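PDB 2YV7: chloride intracellular channel Clic from Drosophila melanogaster, which may switch from a soluble, glutathione-transferase-like globular form to a membrane-inserted one that conducts chloride in a pH-dependent manner. Local coordinates for residues A[38-41]-A[42-45]; A[143-146]-A[147-150]; A[228-231]-A[232-236]. All blocks are in the same frame, centred on the assembly; numbering follows the deposited sequence.

How the contacts relate
All three contacts are local and follow one another along the chain. Contact 1 starts helix 41-55 in the thioredoxin-like N-terminal domain, its centre about 5 Å from that of the chain. Contact 2 lies on helix 141-161 and contact 3 closes helix 224-235, both in the all-helical part of the glutathione-transferase fold. Centres of contacts 1 and 3 are about 15 Å apart, and the two touch where Ala39 CB packs on His230 CB at 3.7 Å. Contact 2 stands apart, its centre about 23 Å from that of contact 1 and 21 Å from that of contact 3. The touching pair thus spans the boundary with the domain thought to rearrange on membrane insertion.

Contact 1: A[38-41]-A[42-45]; sequences GACL and FCQE
Cys40 lays its sulfur over the first turn of helix 41-55, in contact with Phe42 CB and the Cys43 side chain. With SG anti to the backbone N (chi1 170°), the thiol reaches forward along the chain and accepts a nearly straight bond from Cys43 N, SG to N 3.3 Å and 171° at the hydrogen. This is an N-cap made by sulfur. Cys43 SG lies 3.6 Å from Cys40 SG, a van der Waals approach much too long for a disulfide. The same Cys40 SG sits at the edge of the Phe42 ring, near its plane. Beyond the cap the regular helix bonds begin: Gln44 N to Cys40 O at 3.1 Å and Glu45 N to Leu41 O at 2.9 Å. A water joins this turn to the extended Glu45 side chain, 2.6 Å from Glu45 OE1, with a weaker bond to Leu41 O. Leu41 packs on Pro180 and His184 of helix 173-193, whereas the amide of Gln44 is held by Ser220. Two thiols at a helix start recall the Cys-X-X-Cys arrangement of thioredoxin-fold proteins; here a sulfur that accepts from a backbone N-H ties the cap to the first turn.

Contact 2: A[143-146]-A[147-150]; sequences KNNA and LLSH
Ser149 turns its hydroxyl back one helical turn onto Asn145 O. Its OG lies anti to the carbonyl carbon (chi1 -64°), beside its own backbone N, and from there donates to Asn145 O at 3.0 Å. Ser149 N reaches that oxygen too, at 2.9 Å, and the two donors arrive from opposite faces of the carbonyl plane, gripping one acceptor twice. The neighbouring side chain works differently. Leu148 has CG anti to the backbone N (chi1 -178°), a torsion that runs its branches alongside Asn145, the two side chains pointing the same way with Leu148 CD2 3.9 Å from Asn145 OD1. Outside this turn Leu148 packs on Pro198 and Leu201. The amide nitrogen of Asn145 is tied to Glu141 O, one turn earlier, which probably restrains its rotation. Leu147 swings its end away from this turn toward Leu128 and Met135 of helix 128-136, while its CB rests 3.5 Å from Asn144 O. His150 sends its ring the same general way, where NE2 bonds to Leu124 O. A serine hydroxyl doubling the i to i-4 bond is a familiar alpha-helix motif, here on an amphipathic helix of the glutathione-transferase-like C-terminal domain.

Contact 3: A[228-231]-A[232-236]; sequences INHY and KLQQS
Leu233 leans against Asn229 one turn back, its CG only 3.1 Å from Asn229 O and its CD2 close to the end of the amide. CG lies anti to the carbonyl carbon (chi1 -46°), which brings it up against that carbonyl oxygen; the same oxygen takes a straight bond from Leu233 N, 2.9 Å long and 170° at the hydrogen. With an alanine here in place of Asn229 the amide would be gone, which would probably open a gap beside the Leu233 methyls and lose the contact with Ile32. Tyr231 is the buried anchor: His230 CD2 stands 3.7 Å above the centre of its ring, and its hydroxyl bonds to Tyr129 OH. Alongside the ring runs Gln234, NE2 3.8 Å from Tyr231 CD1, with amide and ring planes 61° apart. Lys232 lies beside Ile228, and its ammonium bonds to Tyr191 OH. Leu233 and Gln234, though exposed, still touch the helix with one side. The helix end is looser: Gln235 N to Tyr231 O is a weak bond of 3.1 Å, and Ser236, poorly ordered, finishes the helix in a Schellman motif. Helix 224-235 thus packs Tyr231 and Gln235 between helices 173-193 and 128-136, and sets His230 on the loop before helix 41-55.

Contact 1: A[38-41]-A[42-45]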
# COMPACT_ATOMS: atom_id res chain seq x y z
N GLY A 38 -1.17 -4.45 -10.28
CA GLY A 38 0.20 -3.93 -10.44
C GLY A 38 0.73 -3.43 -9.09
O GLY A 38 0.14 -3.68 -8.04
N ALA A 39 1.83 -2.70 -9.15
CA ALA A 39 2.58 -2.33 -7.92
C ALA A 39 2.48 -0.88 -7.47
O ALA A 39 3.31 -0.43 -6.64
CB ALA A 39 4.08 -2.67 -8.13
N CYS A 40 1.47 -0.15 -7.96
CA CYS A 40 1.30 1.29 -7.62
C CYS A 40 1.01 1.39 -6.13
O CYS A 40 0.11 0.71 -5.63
CB CYS A 40 0.14 1.87 -8.41
SG CYS A 40 -0.35 3.55 -7.88
N LEU A 41 1.79 2.22 -5.40
CA LEU A 41 1.53 2.38 -3.96
C LEU A 41 0.17 3.05 -3.65
O LEU A 41 -0.45 2.79 -2.62
CB LEU A 41 2.63 3.20 -3.30
CG LEU A 41 4.00 2.50 -3.27
CD1 LEU A 41 5.00 3.57 -2.92
CD2 LEU A 41 3.95 1.32 -2.23
N PHE A 42 -0.22 4.00 -4.49
CA PHE A 42 -1.54 4.66 -4.32
C PHE A 42 -2.68 3.69 -4.52
O PHE A 42 -3.58 3.63 -3.70
CB PHE A 42 -1.67 5.85 -5.24
CG PHE A 42 -0.77 6.94 -4.86
CD1 PHE A 42 -1.11 7.81 -3.82
CD2 PHE A 42 0.50 7.01 -5.46
CE1 PHE A 42 -0.23 8.80 -3.40
CE2 PHE A 42 1.40 7.98 -5.05
CZ PHE A 42 1.05 8.88 -4.05
N CYS A 43 -2.62 2.88 -5.57
CA CYS A 43 -3.63 1.83 -5.74
C CYS A 43 -3.66 0.96 -4.50
O CYS A 43 -4.74 0.72 -3.97
CB CYS A 43 -3.31 0.98 -6.98
SG CYS A 43 -3.44 1.92 -8.53
N GLN A 44 -2.51 0.50 -3.96
CA GLN A 44 -2.61 -0.42 -2.86
C GLN A 44 -3.19 0.26 -1.60
O GLN A 44 -3.99 -0.33 -0.85
CB GLN A 44 -1.23 -1.13 -2.60
CG GLN A 44 -1.51 -2.31 -1.63
CD GLN A 44 -0.31 -3.09 -1.11
OE1 GLN A 44 0.81 -2.90 -1.56
NE2 GLN A 44 -0.57 -4.02 -0.17
N GLU A 45 -2.76 1.49 -1.37
CA GLU A 45 -3.20 2.24 -0.19
C GLU A 45 -4.76 2.38 -0.21
O GLU A 45 -5.41 2.10 0.78
CB GLU A 45 -2.56 3.64 -0.15
CG GLU A 45 -3.10 4.36 1.08
CD GLU A 45 -2.50 5.74 1.33
OE1 GLU A 45 -1.54 6.10 0.68
OE2 GLU A 45 -3.02 6.49 2.21
O HOH W 1 0.17 5.19 -1.08

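Contact 2: A[143-146]-A[147-150]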
# COMPACT_ATOMS: atom_id res chain seq x y z
N LYS A 143 22.99 5.72 1.41
CA LYS A 143 21.57 5.89 1.08
C LYS A 143 20.73 4.81 1.83
O LYS A 143 19.61 5.06 2.34
CB LYS A 143 21.36 5.79 -0.45
CG LYS A 143 21.89 6.98 -1.23
CD LYS A 143 21.18 8.28 -0.95
CE LYS A 143 21.97 9.46 -1.59
NZ LYS A 143 22.00 9.35 -3.08
N ASN A 144 21.31 3.63 1.97
CA ASN A 144 20.69 2.52 2.68
C ASN A 144 20.46 2.94 4.10
O ASN A 144 19.38 2.73 4.68
CB ASN A 144 21.58 1.25 2.71
CG ASN A 144 21.53 0.47 1.42
OD1 ASN A 144 20.93 0.90 0.47
ND2 ASN A 144 22.18 -0.71 1.38
N ASN A 145 21.49 3.52 4.68
CA ASN A 145 21.43 3.88 6.10
C ASN A 145 20.50 5.07 6.39
O ASN A 145 19.95 5.22 7.49
CB ASN A 145 22.84 3.98 6.67
CG ASN A 145 23.43 2.60 6.99
OD1 ASN A 145 23.19 2.06 8.08
ND2 ASN A 145 24.13 1.99 6.03
N ALA A 146 20.30 5.94 5.39
CA ALA A 146 19.27 6.96 5.53
C ALA A 146 17.87 6.35 5.60
O ALA A 146 17.03 6.80 6.34
CB ALA A 146 19.30 7.88 4.40
N LEU A 147 17.61 5.36 4.74
CA LEU A 147 16.30 4.67 4.88
C LEU A 147 16.25 3.96 6.21
O LEU A 147 15.21 3.96 6.89
CB LEU A 147 16.14 3.63 3.77
CG LEU A 147 14.90 2.75 3.89
CD1 LEU A 147 13.68 3.65 3.61
CD2 LEU A 147 14.91 1.63 2.85
N LEU A 148 17.34 3.32 6.61
CA LEU A 148 17.32 2.53 7.88
C LEU A 148 17.00 3.44 9.08
O LEU A 148 16.28 3.06 10.00
CB LEU A 148 18.71 1.86 8.07
CG LEU A 148 18.84 0.94 9.32
CD1 LEU A 148 17.69 -0.04 9.46
CD2 LEU A 148 20.15 0.10 9.41
N SER A 149 17.56 4.64 9.10
CA SER A 149 17.33 5.57 10.22
C SER A 149 15.82 5.88 10.37
O SER A 149 15.30 6.03 11.49
CB SER A 149 18.07 6.91 10.01
OG SER A 149 19.48 6.73 10.00
N HIS A 150 15.15 6.03 9.22
CA HIS A 150 13.67 6.33 9.21
C HIS A 150 12.92 5.13 9.77
O HIS A 150 12.01 5.29 10.57
CB HIS A 150 13.27 6.59 7.79
CG HIS A 150 11.98 7.33 7.66
ND1 HIS A 150 11.75 8.21 6.63
CD2 HIS A 150 10.86 7.35 8.43
CE1 HIS A 150 10.53 8.70 6.74
NE2 HIS A 150 9.96 8.19 7.81

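Contact 3: A[228-231]-A[232-236]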
# COMPACT_ATOMS: atom_id res chain seq x y z
N ILE A 228 9.13 -5.92 -8.36
CA ILE A 228 10.43 -5.86 -9.05
C ILE A 228 10.37 -5.31 -10.49
O ILE A 228 11.15 -4.42 -10.85
CB ILE A 228 11.04 -7.30 -9.09
CG1 ILE A 228 11.29 -7.73 -7.65
CG2 ILE A 228 12.29 -7.37 -9.96
CD1 ILE A 228 11.80 -9.21 -7.59
N ASN A 229 9.45 -5.83 -11.30
CA ASN A 229 9.31 -5.37 -12.67
C ASN A 229 9.01 -3.86 -12.71
O ASN A 229 9.58 -3.12 -13.52
CB ASN A 229 8.22 -6.18 -13.39
CG ASN A 229 8.15 -5.86 -14.89
OD1 ASN A 229 7.12 -5.43 -15.42
ND2 ASN A 229 9.26 -6.04 -15.56
N HIS A 230 8.15 -3.41 -11.77
CA HIS A 230 7.82 -2.00 -11.60
C HIS A 230 9.07 -1.15 -11.54
O HIS A 230 9.22 -0.21 -12.34
CB HIS A 230 6.94 -1.87 -10.36
CG HIS A 230 6.51 -0.48 -10.02
ND1 HIS A 230 5.29 0.05 -10.42
CD2 HIS A 230 7.08 0.46 -9.22
CE1 HIS A 230 5.15 1.26 -9.92
NE2 HIS A 230 6.22 1.53 -9.18
N TYR A 231 10.01 -1.48 -10.65
CA TYR A 231 11.30 -0.78 -10.62
C TYR A 231 12.24 -1.04 -11.79
O TYR A 231 13.03 -0.19 -12.13
CB TYR A 231 12.01 -0.98 -9.26
CG TYR A 231 11.15 -0.42 -8.17
CD1 TYR A 231 11.10 0.96 -7.92
CD2 TYR A 231 10.34 -1.26 -7.42
CE1 TYR A 231 10.21 1.51 -6.94
CE2 TYR A 231 9.48 -0.74 -6.45
CZ TYR A 231 9.44 0.62 -6.20
OH TYR A 231 8.59 1.08 -5.26
N LYS A 232 12.18 -2.21 -12.40
CA LYS A 232 13.03 -2.49 -13.54
C LYS A 232 12.67 -1.53 -14.67
O LYS A 232 13.54 -0.90 -15.27
CB LYS A 232 12.83 -3.92 -14.03
CG LYS A 232 13.63 -4.95 -13.31
CD LYS A 232 13.62 -6.25 -14.09
CE LYS A 232 14.24 -7.35 -13.27
NZ LYS A 232 15.74 -7.41 -13.43
N LEU A 233 11.38 -1.38 -14.95
CA LEU A 233 10.94 -0.48 -16.00
C LEU A 233 11.34 0.95 -15.68
O LEU A 233 11.75 1.70 -16.57
CB LEU A 233 9.43 -0.53 -16.17
CG LEU A 233 8.73 -1.88 -16.22
CD1 LEU A 233 7.29 -1.63 -16.58
CD2 LEU A 233 9.37 -2.77 -17.25
N GLN A 234 11.24 1.32 -14.41
CA GLN A 234 11.69 2.64 -13.96
C GLN A 234 13.16 2.88 -14.29
O GLN A 234 13.54 4.00 -14.59
CB GLN A 234 11.48 2.80 -12.46
CG GLN A 234 10.05 3.05 -12.08
CD GLN A 234 9.92 3.60 -10.67
OE1 GLN A 234 8.82 3.58 -10.08
NE2 GLN A 234 11.04 4.10 -10.11
N GLN A 235 13.97 1.82 -14.25
CA GLN A 235 15.41 1.90 -14.49
C GLN A 235 15.80 1.38 -15.89
O GLN A 235 16.99 1.32 -16.24
CB GLN A 235 16.17 1.17 -13.38
CG GLN A 235 15.94 1.74 -11.95
CD GLN A 235 16.24 0.74 -10.81
OE1 GLN A 235 15.90 0.98 -9.65
NE2 GLN A 235 16.88 -0.37 -11.15
N SER A 236 14.77 1.03 -16.66
CA SER A 236 14.88 0.59 -18.06
C SER A 236 15.84 -0.58 -18.27
O SER A 236 16.64 -0.61 -19.21
CB SER A 236 15.23 1.77 -18.98
OG SER A 236 14.32 2.85 -18.78